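Local coordinates for 5-nitroimidazole antibiotic resistance protein (Bacteroides thetaiotaomicron, PDB 2FG9) that binds flavin-adenine dinucleotide in a pyridoxamine 5'-phosphate oxidase-like fold and is probably an oxidoreductase that confers resistance to 5-nitroimidazole antibiotics, at residues R30-I35 with D163-K168; I88-G93 with E112-R117. All blocks are in the same frame, centred on the assembly; numbering follows the deposited sequence.

How the interactions relate
Both contacts reach one antiparallel sheet, in which strands 106-123 and 156-175 are neighbours, and both touch the same FAD. Interaction 2 lies within the sheet and is the more deeply buried: it pairs strands 85-99 and 106-123 of a hairpin through backbone hydrogen bonds. Interaction 1, only partly buried, packs helix 28-37 on the sheet across strand 156-175 and relies on apolar side chains. The two meet where Asp163 and Gln164 of interaction 1 both face Arg117 of interaction 2 in a classic beta bulge, and where Cys116 packs against Met165 and Ile35. Thus the helix packs on the sheet face bearing Ala114 and Cys116, while Thr166, Ser113, Met115 and Arg117 meet the nucleotide on the other.

Interaction 1: R30-I35 with D163-K168; sequences RIESII and DQMTGK. With FAD (flavin-adenine dinucleotide), chain C.
Ile31 points from the helix into the strand, and its two branches touch different parts of it. CG2, anti to the backbone N, presses on CG of selenomethionine Met165 at 3.4 Å, tighter than usual for two carbons, as the two side chains slide past each other in opposite directions. CD1 instead drops onto the backbone, 3.7 Å from Gly167 N, where the glycine lets the helix come close. Farther along the helix, Ile35 CD1 lies 4.0 Å from Met165 SE. Glu32 crosses Met165 at about a right angle, its CG 4.1 Å from SE, and sends its carboxylate on to Tyr61 OH. Helix and strand axes run nearly perpendicular, at 85°.

The strand's other side meets FAD, by hydrogen bonds and by packing. Thr166 OG1 donates to the adenine N3A of FAD at 2.9 Å and takes a weak bond from the ribose O2B. Packing against the adenine comes from Gly167 CA, 3.6 Å from C2A, and from Lys168 CB, 3.5 Å from N6A.

Because side chains alternate along the strand, Met165 faces the helix while Thr166 and Lys168 face the cofactor: apolar packing joins the strand to the helix, and a hydroxyl and aliphatic carbon meet the nucleotide.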
ATOM      1  N   ARG A  30       9.268 -20.165 -14.197  1.00 55.50           N
ATOM      2  CA  ARG A  30       8.013 -19.527 -13.814  1.00 55.39           C
ATOM      3  C   ARG A  30       7.288 -20.224 -12.651  1.00 54.29           C
ATOM      4  O   ARG A  30       6.722 -19.568 -11.787  1.00 53.73           O
ATOM      5  CB  ARG A  30       7.086 -19.465 -15.002  1.00 55.70           C
ATOM      6  CG  ARG A  30       5.918 -18.585 -14.748  1.00 58.36           C
ATOM      7  CD  ARG A  30       5.031 -18.505 -15.961  1.00 61.25           C
ATOM      8  NE  ARG A  30       3.755 -17.860 -15.639  1.00 62.44           N
ATOM      9  CZ  ARG A  30       2.708 -17.831 -16.461  1.00 64.41           C
ATOM     10  NH1 ARG A  30       2.788 -18.414 -17.648  1.00 64.56           N
ATOM     11  NH2 ARG A  30       1.572 -17.219 -16.097  1.00 65.06           N
ATOM     12  N   ILE A  31       7.312 -21.556 -12.643  1.00 53.41           N
ATOM     13  CA  ILE A  31       6.748 -22.334 -11.542  1.00 52.08           C
ATOM     14  C   ILE A  31       7.571 -22.083 -10.286  1.00 52.00           C
ATOM     15  O   ILE A  31       7.026 -21.813  -9.223  1.00 52.15           O
ATOM     16  CB  ILE A  31       6.734 -23.852 -11.864  1.00 51.55           C
ATOM     17  CG1 ILE A  31       5.890 -24.131 -13.103  1.00 51.16           C
ATOM     18  CG2 ILE A  31       6.207 -24.656 -10.704  1.00 50.36           C
ATOM     19  CD1 ILE A  31       6.041 -25.547 -13.642  1.00 51.71           C
ATOM     20  N   GLU A  32       8.888 -22.134 -10.414  1.00 52.26           N
ATOM     21  CA  GLU A  32       9.772 -21.827  -9.292  1.00 52.26           C
ATOM     22  C   GLU A  32       9.593 -20.412  -8.805  1.00 52.85           C
ATOM     23  O   GLU A  32       9.680 -20.155  -7.602  1.00 53.26           O
ATOM     24  CB  GLU A  32      11.218 -22.086  -9.677  1.00 52.51           C
ATOM     25  CG  GLU A  32      11.551 -23.537  -9.661  1.00 52.97           C
ATOM     26  CD  GLU A  32      12.940 -23.835 -10.188  1.00 55.29           C
ATOM     27  OE1 GLU A  32      13.496 -22.940 -10.864  1.00 59.16           O
ATOM     28  OE2 GLU A  32      13.462 -24.952  -9.929  1.00 52.34           O
ATOM     29  N   SER A  33       9.290 -19.489  -9.714  1.00 53.20           N
ATOM     30  CA  SER A  33       9.023 -18.108  -9.290  1.00 53.66           C
ATOM     31  C   SER A  33       7.801 -18.025  -8.383  1.00 53.41           C
ATOM     32  O   SER A  33       7.801 -17.277  -7.406  1.00 52.88           O
ATOM     33  CB  SER A  33       8.829 -17.173 -10.488  1.00 54.19           C
ATOM     34  OG  SER A  33       8.513 -15.866 -10.026  1.00 56.90           O
ATOM     35  N   ILE A  34       6.771 -18.810  -8.698  1.00 53.44           N
ATOM     36  CA  ILE A  34       5.571 -18.845  -7.880  1.00 53.01           C
ATOM     37  C   ILE A  34       5.941 -19.385  -6.521  1.00 53.21           C
ATOM     38  O   ILE A  34       5.586 -18.809  -5.500  1.00 53.08           O
ATOM     39  CB  ILE A  34       4.447 -19.709  -8.530  1.00 53.13           C
ATOM     40  CG1 ILE A  34       4.019 -19.079  -9.843  1.00 53.72           C
ATOM     41  CG2 ILE A  34       3.227 -19.780  -7.629  1.00 52.53           C
ATOM     42  CD1 ILE A  34       3.308 -19.993 -10.765  1.00 54.09           C
ATOM     43  N   ILE A  35       6.661 -20.500  -6.507  1.00 53.36           N
ATOM     44  CA  ILE A  35       7.095 -21.107  -5.252  1.00 53.55           C
ATOM     45  C   ILE A  35       7.888 -20.095  -4.409  1.00 54.20           C
ATOM     46  O   ILE A  35       7.695 -19.973  -3.199  1.00 54.03           O
ATOM     47  CB  ILE A  35       7.949 -22.376  -5.535  1.00 53.13           C
ATOM     48  CG1 ILE A  35       7.102 -23.459  -6.192  1.00 54.31           C
ATOM     49  CG2 ILE A  35       8.609 -22.940  -4.255  1.00 53.65           C
ATOM     50  CD1 ILE A  35       7.901 -24.663  -6.602  1.00 53.44           C
ATOM     51  N   ASP A 163       9.608 -34.691  -7.119  1.00 49.25           N
ATOM     52  CA  ASP A 163       9.560 -35.632  -8.240  1.00 50.11           C
ATOM     53  C   ASP A 163       8.717 -35.124  -9.398  1.00 50.71           C
ATOM     54  O   ASP A 163       8.969 -35.470 -10.544  1.00 50.28           O
ATOM     55  CB  ASP A 163       9.053 -36.988  -7.761  1.00 50.23           C
ATOM     56  CG  ASP A 163      10.041 -37.668  -6.848  1.00 50.84           C
ATOM     57  OD1 ASP A 163      11.248 -37.604  -7.143  1.00 50.54           O
ATOM     58  OD2 ASP A 163       9.619 -38.244  -5.829  1.00 53.43           O
ATOM     59  N   GLN A 164       7.702 -34.323  -9.097  1.00 51.89           N
ATOM     60  CA  GLN A 164       6.911 -33.695 -10.131  1.00 52.72           C
ATOM     61  C   GLN A 164       6.484 -32.318  -9.656  1.00 52.45           C
ATOM     62  O   GLN A 164       6.012 -32.140  -8.546  1.00 52.88           O
ATOM     63  CB  GLN A 164       5.700 -34.561 -10.518  1.00 53.07           C
ATOM     64  CG  GLN A 164       4.807 -33.869 -11.557  1.00 54.91           C
ATOM     65  CD  GLN A 164       3.637 -34.722 -12.017  1.00 55.81           C
ATOM     66  OE1 GLN A 164       3.272 -35.709 -11.352  1.00 58.64           O
ATOM     67  NE2 GLN A 164       3.039 -34.345 -13.166  1.00 56.48           N
HETATM   68  N   MSE A 165       6.710 -31.339 -10.519  1.00 52.66           N
HETATM   69  CA  MSE A 165       6.439 -29.968 -10.240  1.00 52.75           C
HETATM   70  C   MSE A 165       5.656 -29.433 -11.402  1.00 51.08           C
HETATM   71  O   MSE A 165       6.100 -29.505 -12.523  1.00 49.76           O
HETATM   72  CB  MSE A 165       7.715 -29.208 -10.124  1.00 52.09           C
HETATM   73  CG  MSE A 165       7.494 -27.731  -9.835  1.00 55.20           C
HETATM   74 SE   MSE A 165       9.237 -26.885  -9.624  0.75 57.98          SE
HETATM   75  CE  MSE A 165       9.506 -27.124  -7.852  1.00 60.72           C
ATOM     76  N   THR A 166       4.484 -28.880 -11.109  1.00 50.83           N
ATOM     77  CA  THR A 166       3.569 -28.373 -12.134  1.00 50.35           C
ATOM     78  C   THR A 166       3.018 -27.034 -11.720  1.00 49.92           C
ATOM     79  O   THR A 166       3.077 -26.674 -10.550  1.00 50.02           O
ATOM     80  CB  THR A 166       2.441 -29.366 -12.388  1.00 50.04           C
ATOM     81  OG1 THR A 166       1.776 -29.670 -11.162  1.00 49.97           O
ATOM     82  CG2 THR A 166       3.006 -30.625 -12.884  1.00 50.25           C
ATOM     83  N   GLY A 167       2.512 -26.289 -12.689  1.00 49.32           N
ATOM     84  CA  GLY A 167       1.943 -24.969 -12.440  1.00 49.45           C
ATOM     85  C   GLY A 167       0.670 -24.849 -13.244  1.00 50.11           C
ATOM     86  O   GLY A 167       0.490 -25.560 -14.226  1.00 49.68           O
ATOM     87  N   LYS A 168      -0.227 -23.981 -12.814  1.00 50.64           N
ATOM     88  CA  LYS A 168      -1.539 -23.873 -13.436  1.00 52.06           C
ATOM     89  C   LYS A 168      -1.929 -22.427 -13.280  1.00 52.58           C
ATOM     90  O   LYS A 168      -1.695 -21.840 -12.233  1.00 52.24           O
ATOM     91  CB  LYS A 168      -2.575 -24.845 -12.777  1.00 52.17           C
ATOM     92  CG  LYS A 168      -3.688 -25.460 -13.726  1.00 54.92           C
ATOM     93  CD  LYS A 168      -3.509 -26.966 -14.150  1.00 56.32           C
TER
HETATM   94  PA  FAD C 161      -6.411 -31.993 -13.720  1.00 63.10           P
HETATM   95  O1A FAD C 161      -7.277 -33.232 -13.574  1.00 64.82           O
HETATM   96  O2A FAD C 161      -6.403 -31.294 -15.067  1.00 63.50           O
HETATM   97  O5B FAD C 161      -4.903 -32.420 -13.347  1.00 63.16           O
HETATM   98  C5B FAD C 161      -3.865 -32.338 -14.291  1.00 62.42           C
HETATM   99  C4B FAD C 161      -2.524 -32.250 -13.563  1.00 62.20           C
HETATM  100  O4B FAD C 161      -2.014 -30.915 -13.657  1.00 61.18           O
HETATM  101  C3B FAD C 161      -2.536 -32.598 -12.068  1.00 60.69           C
HETATM  102  O3B FAD C 161      -2.506 -33.980 -11.748  1.00 62.13           O
HETATM  103  C2B FAD C 161      -1.308 -31.830 -11.615  1.00 60.13           C
HETATM  104  O2B FAD C 161      -0.078 -32.459 -11.958  1.00 59.80           O
HETATM  105  C1B FAD C 161      -1.463 -30.530 -12.409  1.00 58.58           C
HETATM  106  N9A FAD C 161      -2.287 -29.549 -11.640  1.00 55.93           N
HETATM  107  C8A FAD C 161      -3.633 -29.583 -11.393  1.00 55.00           C
HETATM  108  N7A FAD C 161      -3.959 -28.527 -10.628  1.00 55.03           N
HETATM  109  C5A FAD C 161      -2.853 -27.773 -10.389  1.00 58.46           C
HETATM  110  C6A FAD C 161      -2.646 -26.562  -9.660  1.00 57.82           C
HETATM  111  N6A FAD C 161      -3.649 -25.668  -9.567  1.00 57.69           N
HETATM  112  N1A FAD C 161      -1.359 -26.066  -9.584  1.00 55.14           N
HETATM  113  C2A FAD C 161      -0.308 -26.734 -10.222  1.00 55.76           C
HETATM  114  N3A FAD C 161      -0.494 -27.911 -10.930  1.00 53.81           N
HETATM  115  C4A FAD C 161      -1.770 -28.428 -11.021  1.00 57.47           C
HETATM  116  N1  FAD C 161     -10.447 -24.599 -10.347  1.00 49.86           N
HETATM  117  C2  FAD C 161     -11.796 -24.920 -10.292  1.00 50.54           C
HETATM  118  O2  FAD C 161     -12.253 -25.869 -10.942  1.00 51.47           O
HETATM  119  N3  FAD C 161     -12.636 -24.141  -9.528  1.00 50.51           N
HETATM  120  C4  FAD C 161     -12.129 -23.056  -8.801  1.00 49.13           C
HETATM  121  O4  FAD C 161     -12.830 -22.621  -7.916  1.00 49.90           O
HETATM  122  C4X FAD C 161     -10.782 -22.740  -8.849  1.00 49.06           C
HETATM  123  N5  FAD C 161     -10.215 -21.678  -8.155  1.00 51.25           N
HETATM  124  C5X FAD C 161      -8.821 -21.420  -8.252  1.00 50.72           C
HETATM  125  C6  FAD C 161      -8.251 -20.396  -7.552  1.00 49.94           C
HETATM  126  C7  FAD C 161      -6.892 -20.156  -7.614  1.00 49.45           C
HETATM  127  C7M FAD C 161      -6.390 -19.588  -6.325  1.00 50.86           C
HETATM  128  C8  FAD C 161      -6.087 -20.944  -8.408  1.00 48.37           C
HETATM  129  C8M FAD C 161      -4.609 -20.905  -8.415  1.00 48.11           C
HETATM  130  C9  FAD C 161      -6.636 -21.964  -9.127  1.00 49.59           C
HETATM  131  C9A FAD C 161      -7.995 -22.214  -9.029  1.00 50.02           C
HETATM  132  N10 FAD C 161      -8.583 -23.278  -9.684  1.00 51.26           N
HETATM  133  C10 FAD C 161      -9.938 -23.543  -9.618  1.00 49.40           C
HETATM  134  C1' FAD C 161      -7.746 -24.276 -10.365  1.00 51.58           C
HETATM  135  C2' FAD C 161      -7.905 -25.595  -9.651  1.00 52.38           C
HETATM  136  O2' FAD C 161      -6.703 -25.753  -8.905  1.00 50.55           O
HETATM  137  C3' FAD C 161      -8.212 -26.515 -10.852  1.00 54.84           C
HETATM  138  O3' FAD C 161      -9.458 -27.206 -10.825  1.00 54.51           O
HETATM  139  C4' FAD C 161      -7.072 -27.449 -11.059  1.00 56.07           C
HETATM  140  O4' FAD C 161      -5.878 -26.697 -11.308  1.00 52.13           O
HETATM  141  C5' FAD C 161      -7.585 -28.413 -12.139  1.00 56.70           C
HETATM  142  O5' FAD C 161      -8.172 -29.402 -11.310  1.00 59.50           O
HETATM  143  P   FAD C 161      -8.120 -30.976 -11.632  1.00 58.99           P
HETATM  144  O1P FAD C 161      -9.403 -31.272 -12.422  1.00 58.27           O
HETATM  145  O2P FAD C 161      -7.933 -31.813 -10.392  1.00 56.81           O
HETATM  146  O3P FAD C 161      -6.813 -30.955 -12.560  1.00 61.73           O

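Interaction 2: I88-G93 with E112-R117. With FAD (flavin-adenine dinucleotide), chain C.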
ATOM      1  N   ILE A  88       2.548 -30.709  -2.188  1.00 48.03           N
ATOM      2  CA  ILE A  88       2.757 -29.412  -1.621  1.00 48.37           C
ATOM      3  C   ILE A  88       2.404 -28.347  -2.647  1.00 47.71           C
ATOM      4  O   ILE A  88       2.998 -28.265  -3.711  1.00 47.14           O
ATOM      5  CB  ILE A  88       4.193 -29.255  -1.129  1.00 48.91           C
ATOM      6  CG1 ILE A  88       4.543 -30.395  -0.168  1.00 48.78           C
ATOM      7  CG2 ILE A  88       4.350 -27.877  -0.475  1.00 51.17           C
ATOM      8  CD1 ILE A  88       5.944 -30.368   0.407  1.00 48.17           C
ATOM      9  N   THR A  89       1.430 -27.521  -2.291  1.00 48.17           N
ATOM     10  CA  THR A  89       0.801 -26.578  -3.212  1.00 46.81           C
ATOM     11  C   THR A  89       0.976 -25.145  -2.776  1.00 47.28           C
ATOM     12  O   THR A  89       1.015 -24.839  -1.584  1.00 47.62           O
ATOM     13  CB  THR A  89      -0.676 -26.924  -3.338  1.00 46.68           C
ATOM     14  OG1 THR A  89      -0.786 -28.245  -3.879  1.00 43.60           O
ATOM     15  CG2 THR A  89      -1.389 -25.998  -4.259  1.00 45.70           C
ATOM     16  N   PHE A  90       1.111 -24.266  -3.759  1.00 47.43           N
ATOM     17  CA  PHE A  90       1.458 -22.850  -3.523  1.00 48.29           C
ATOM     18  C   PHE A  90       0.547 -21.998  -4.387  1.00 49.12           C
ATOM     19  O   PHE A  90       0.246 -22.390  -5.506  1.00 48.30           O
ATOM     20  CB  PHE A  90       2.899 -22.522  -3.941  1.00 47.71           C
ATOM     21  CG  PHE A  90       3.935 -23.474  -3.420  1.00 47.67           C
ATOM     22  CD1 PHE A  90       4.118 -24.710  -4.013  1.00 48.16           C
ATOM     23  CD2 PHE A  90       4.764 -23.115  -2.377  1.00 47.81           C
ATOM     24  CE1 PHE A  90       5.094 -25.560  -3.563  1.00 47.25           C
ATOM     25  CE2 PHE A  90       5.706 -23.968  -1.912  1.00 47.08           C
ATOM     26  CZ  PHE A  90       5.873 -25.195  -2.494  1.00 47.45           C
ATOM     27  N   SER A  91       0.110 -20.851  -3.892  1.00 50.51           N
ATOM     28  CA  SER A  91      -0.609 -19.951  -4.757  1.00 53.51           C
ATOM     29  C   SER A  91      -0.504 -18.533  -4.332  1.00 55.44           C
ATOM     30  O   SER A  91      -0.504 -18.246  -3.153  1.00 56.43           O
ATOM     31  CB  SER A  91      -2.091 -20.330  -4.822  1.00 53.92           C
ATOM     32  OG  SER A  91      -2.765 -19.433  -5.663  1.00 55.75           O
ATOM     33  N   LEU A  92      -0.477 -17.633  -5.306  1.00 57.65           N
ATOM     34  CA  LEU A  92      -0.460 -16.202  -5.018  1.00 59.43           C
ATOM     35  C   LEU A  92      -1.873 -15.693  -5.193  1.00 59.76           C
ATOM     36  O   LEU A  92      -2.718 -16.322  -5.889  1.00 60.55           O
ATOM     37  CB  LEU A  92       0.453 -15.464  -5.988  1.00 60.25           C
ATOM     38  CG  LEU A  92       1.672 -16.280  -6.443  1.00 63.82           C
ATOM     39  CD1 LEU A  92       2.375 -15.589  -7.637  1.00 63.69           C
ATOM     40  CD2 LEU A  92       2.603 -16.530  -5.215  1.00 65.00           C
ATOM     41  N   GLY A  93      -2.146 -14.537  -4.617  1.00 59.17           N
ATOM     42  CA  GLY A  93      -3.515 -13.994  -4.710  1.00 59.27           C
ATOM     43  C   GLY A  93      -4.046 -13.887  -6.141  1.00 58.80           C
ATOM     44  O   GLY A  93      -3.296 -13.985  -7.113  1.00 59.78           O
ATOM     45  N   GLU A 112      -2.401 -17.897 -10.123  1.00 51.83           N
ATOM     46  CA  GLU A 112      -1.531 -18.979 -10.509  1.00 51.56           C
ATOM     47  C   GLU A 112      -1.064 -19.754  -9.313  1.00 49.49           C
ATOM     48  O   GLU A 112      -1.019 -19.209  -8.213  1.00 48.83           O
ATOM     49  CB  GLU A 112      -0.352 -18.464 -11.338  1.00 51.55           C
ATOM     50  CG  GLU A 112       0.261 -17.184 -10.912  1.00 53.63           C
ATOM     51  CD  GLU A 112       1.241 -16.629 -11.980  1.00 56.42           C
ATOM     52  OE1 GLU A 112       0.996 -16.831 -13.198  1.00 58.93           O
ATOM     53  OE2 GLU A 112       2.244 -15.962 -11.589  1.00 63.36           O
ATOM     54  N   SER A 113      -0.737 -21.019  -9.546  1.00 46.68           N
ATOM     55  CA  SER A 113      -0.326 -21.916  -8.500  1.00 46.36           C
ATOM     56  C   SER A 113       0.730 -22.863  -8.960  1.00 45.75           C
ATOM     57  O   SER A 113       0.866 -23.123 -10.137  1.00 44.67           O
ATOM     58  CB  SER A 113      -1.492 -22.767  -8.003  1.00 46.71           C
ATOM     59  OG  SER A 113      -2.149 -23.431  -9.064  1.00 44.69           O
ATOM     60  N   ALA A 114       1.461 -23.396  -7.995  1.00 45.76           N
ATOM     61  CA  ALA A 114       2.421 -24.452  -8.240  1.00 45.63           C
ATOM     62  C   ALA A 114       2.044 -25.620  -7.357  1.00 45.94           C
ATOM     63  O   ALA A 114       1.394 -25.441  -6.342  1.00 44.99           O
ATOM     64  CB  ALA A 114       3.783 -24.003  -7.934  1.00 45.39           C
HETATM   65  N   MSE A 115       2.449 -26.806  -7.793  1.00 47.02           N
HETATM   66  CA  MSE A 115       2.225 -28.034  -7.079  1.00 48.60           C
HETATM   67  C   MSE A 115       3.441 -28.886  -7.205  1.00 47.52           C
HETATM   68  O   MSE A 115       3.899 -29.118  -8.293  1.00 47.56           O
HETATM   69  CB  MSE A 115       1.046 -28.769  -7.677  1.00 48.25           C
HETATM   70  CG  MSE A 115       0.638 -29.979  -6.881  1.00 49.74           C
HETATM   71 SE   MSE A 115      -0.710 -31.017  -7.784  0.75 56.29          SE
HETATM   72  CE  MSE A 115      -2.194 -29.700  -7.618  1.00 55.27           C
ATOM     73  N   CYS A 116       3.946 -29.352  -6.072  1.00 47.68           N
ATOM     74  CA  CYS A 116       5.086 -30.252  -6.008  1.00 47.22           C
ATOM     75  C   CYS A 116       4.709 -31.565  -5.339  1.00 47.45           C
ATOM     76  O   CYS A 116       4.182 -31.571  -4.248  1.00 47.02           O
ATOM     77  CB  CYS A 116       6.207 -29.652  -5.170  1.00 46.19           C
ATOM     78  SG  CYS A 116       6.935 -28.134  -5.827  1.00 48.30           S
ATOM     79  N   ARG A 117       5.066 -32.670  -5.973  1.00 47.99           N
ATOM     80  CA  ARG A 117       4.849 -34.008  -5.403  1.00 48.82           C
ATOM     81  C   ARG A 117       6.210 -34.625  -5.130  1.00 47.55           C
ATOM     82  O   ARG A 117       7.108 -34.554  -5.963  1.00 47.09           O
ATOM     83  CB  ARG A 117       4.084 -34.883  -6.368  1.00 48.65           C
ATOM     84  CG  ARG A 117       2.562 -34.546  -6.505  1.00 52.61           C
ATOM     85  CD  ARG A 117       1.892 -35.788  -7.039  1.00 56.32           C
ATOM     86  NE  ARG A 117       0.503 -35.722  -7.538  1.00 58.87           N
ATOM     87  CZ  ARG A 117       0.129 -35.047  -8.619  1.00 59.58           C
ATOM     88  NH1 ARG A 117       1.000 -34.296  -9.297  1.00 61.29           N
ATOM     89  NH2 ARG A 117      -1.137 -35.085  -9.003  1.00 60.63           N
TER
HETATM   90  PA  FAD C 161      -6.411 -31.993 -13.720  1.00 63.10           P
HETATM   91  O1A FAD C 161      -7.277 -33.232 -13.574  1.00 64.82           O
HETATM   92  O2A FAD C 161      -6.403 -31.294 -15.067  1.00 63.50           O
HETATM   93  O5B FAD C 161      -4.903 -32.420 -13.347  1.00 63.16           O
HETATM   94  C5B FAD C 161      -3.865 -32.338 -14.291  1.00 62.42           C
HETATM   95  C4B FAD C 161      -2.524 -32.250 -13.563  1.00 62.20           C
HETATM   96  O4B FAD C 161      -2.014 -30.915 -13.657  1.00 61.18           O
HETATM   97  C3B FAD C 161      -2.536 -32.598 -12.068  1.00 60.69           C
HETATM   98  O3B FAD C 161      -2.506 -33.980 -11.748  1.00 62.13           O
HETATM   99  C2B FAD C 161      -1.308 -31.830 -11.615  1.00 60.13           C
HETATM  100  O2B FAD C 161      -0.078 -32.459 -11.958  1.00 59.80           O
HETATM  101  C1B FAD C 161      -1.463 -30.530 -12.409  1.00 58.58           C
HETATM  102  N9A FAD C 161      -2.287 -29.549 -11.640  1.00 55.93           N
HETATM  103  C8A FAD C 161      -3.633 -29.583 -11.393  1.00 55.00           C
HETATM  104  N7A FAD C 161      -3.959 -28.527 -10.628  1.00 55.03           N
HETATM  105  C5A FAD C 161      -2.853 -27.773 -10.389  1.00 58.46           C
HETATM  106  C6A FAD C 161      -2.646 -26.562  -9.660  1.00 57.82           C
HETATM  107  N6A FAD C 161      -3.649 -25.668  -9.567  1.00 57.69           N
HETATM  108  N1A FAD C 161      -1.359 -26.066  -9.584  1.00 55.14           N
HETATM  109  C2A FAD C 161      -0.308 -26.734 -10.222  1.00 55.76           C
HETATM  110  N3A FAD C 161      -0.494 -27.911 -10.930  1.00 53.81           N
HETATM  111  C4A FAD C 161      -1.770 -28.428 -11.021  1.00 57.47           C
HETATM  112  N1  FAD C 161     -10.447 -24.599 -10.347  1.00 49.86           N
HETATM  113  C2  FAD C 161     -11.796 -24.920 -10.292  1.00 50.54           C
HETATM  114  O2  FAD C 161     -12.253 -25.869 -10.942  1.00 51.47           O
HETATM  115  N3  FAD C 161     -12.636 -24.141  -9.528  1.00 50.51           N
HETATM  116  C4  FAD C 161     -12.129 -23.056  -8.801  1.00 49.13           C
HETATM  117  O4  FAD C 161     -12.830 -22.621  -7.916  1.00 49.90           O
HETATM  118  C4X FAD C 161     -10.782 -22.740  -8.849  1.00 49.06           C
HETATM  119  N5  FAD C 161     -10.215 -21.678  -8.155  1.00 51.25           N
HETATM  120  C5X FAD C 161      -8.821 -21.420  -8.252  1.00 50.72           C
HETATM  121  C6  FAD C 161      -8.251 -20.396  -7.552  1.00 49.94           C
HETATM  122  C7  FAD C 161      -6.892 -20.156  -7.614  1.00 49.45           C
HETATM  123  C7M FAD C 161      -6.390 -19.588  -6.325  1.00 50.86           C
HETATM  124  C8  FAD C 161      -6.087 -20.944  -8.408  1.00 48.37           C
HETATM  125  C8M FAD C 161      -4.609 -20.905  -8.415  1.00 48.11           C
HETATM  126  C9  FAD C 161      -6.636 -21.964  -9.127  1.00 49.59           C
HETATM  127  C9A FAD C 161      -7.995 -22.214  -9.029  1.00 50.02           C
HETATM  128  N10 FAD C 161      -8.583 -23.278  -9.684  1.00 51.26           N
HETATM  129  C10 FAD C 161      -9.938 -23.543  -9.618  1.00 49.40           C
HETATM  130  C1' FAD C 161      -7.746 -24.276 -10.365  1.00 51.58           C
HETATM  131  C2' FAD C 161      -7.905 -25.595  -9.651  1.00 52.38           C
HETATM  132  O2' FAD C 161      -6.703 -25.753  -8.905  1.00 50.55           O
HETATM  133  C3' FAD C 161      -8.212 -26.515 -10.852  1.00 54.84           C
HETATM  134  O3' FAD C 161      -9.458 -27.206 -10.825  1.00 54.51           O
HETATM  135  C4' FAD C 161      -7.072 -27.449 -11.059  1.00 56.07           C
HETATM  136  O4' FAD C 161      -5.878 -26.697 -11.308  1.00 52.13           O
HETATM  137  C5' FAD C 161      -7.585 -28.413 -12.139  1.00 56.70           C
HETATM  138  O5' FAD C 161      -8.172 -29.402 -11.310  1.00 59.50           O
HETATM  139  P   FAD C 161      -8.120 -30.976 -11.632  1.00 58.99           P
HETATM  140  O1P FAD C 161      -9.403 -31.272 -12.422  1.00 58.27           O
HETATM  141  O2P FAD C 161      -7.933 -31.813 -10.392  1.00 56.81           O
HETATM  142  O3P FAD C 161      -6.813 -30.955 -12.560  1.00 61.73           O
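Ile88 pairs with Cys116, and Phe90 with Ala114, as antiparallel hydrogen-bonded pairs, each closed by two backbone bonds. The Ile88 N to Cys116 O bond, 2.8 Å long, is almost straight at 178° and lies in the carbonyl plane. Ala114 N to Phe90 O is more bent, with 153° at the hydrogen. Beyond the last pair, Leu92 N makes a weak bond to Glu112 O.

On one face the packing is apolar. Phe90 brings CD1 to within 4.0 Å of Ala114 CB, and its CE1 lies 3.9 Å from Cys116 SG, an oblique sulfur-aromatic contact. Ile31 and Ile35 of helix 28-37 reach Ala114 on this side.

The other face meets FAD and the second subunit. Ser113 OG, set between its backbone N and carbonyl carbon (chi1 53°), accepts a bond from the adenine amino group, with Ser113 OG and FAD N6A 2.7 Å apart. Met115, a selenomethionine, places CE 3.4 Å from C5A of the adenine and sets SE above one face of the Arg117 guanidinium, offset toward its rim. That guanidinium turns its edge to the ribose, NH2 bonding O3B at 3.3 Å and NH1 making a weak bond to O2B. Beside Met115, Thr89 OG1 bonds Val54 O of the second subunit, which also contributes Tyr53, Pro56 and Asn58 to the cofactor's hydrogen bonds.

Binding a flavin on the outside of a beta barrel, between two subunits, is characteristic of the pyridoxamine 5'-phosphate oxidase-like split barrel; here the flavin is FAD.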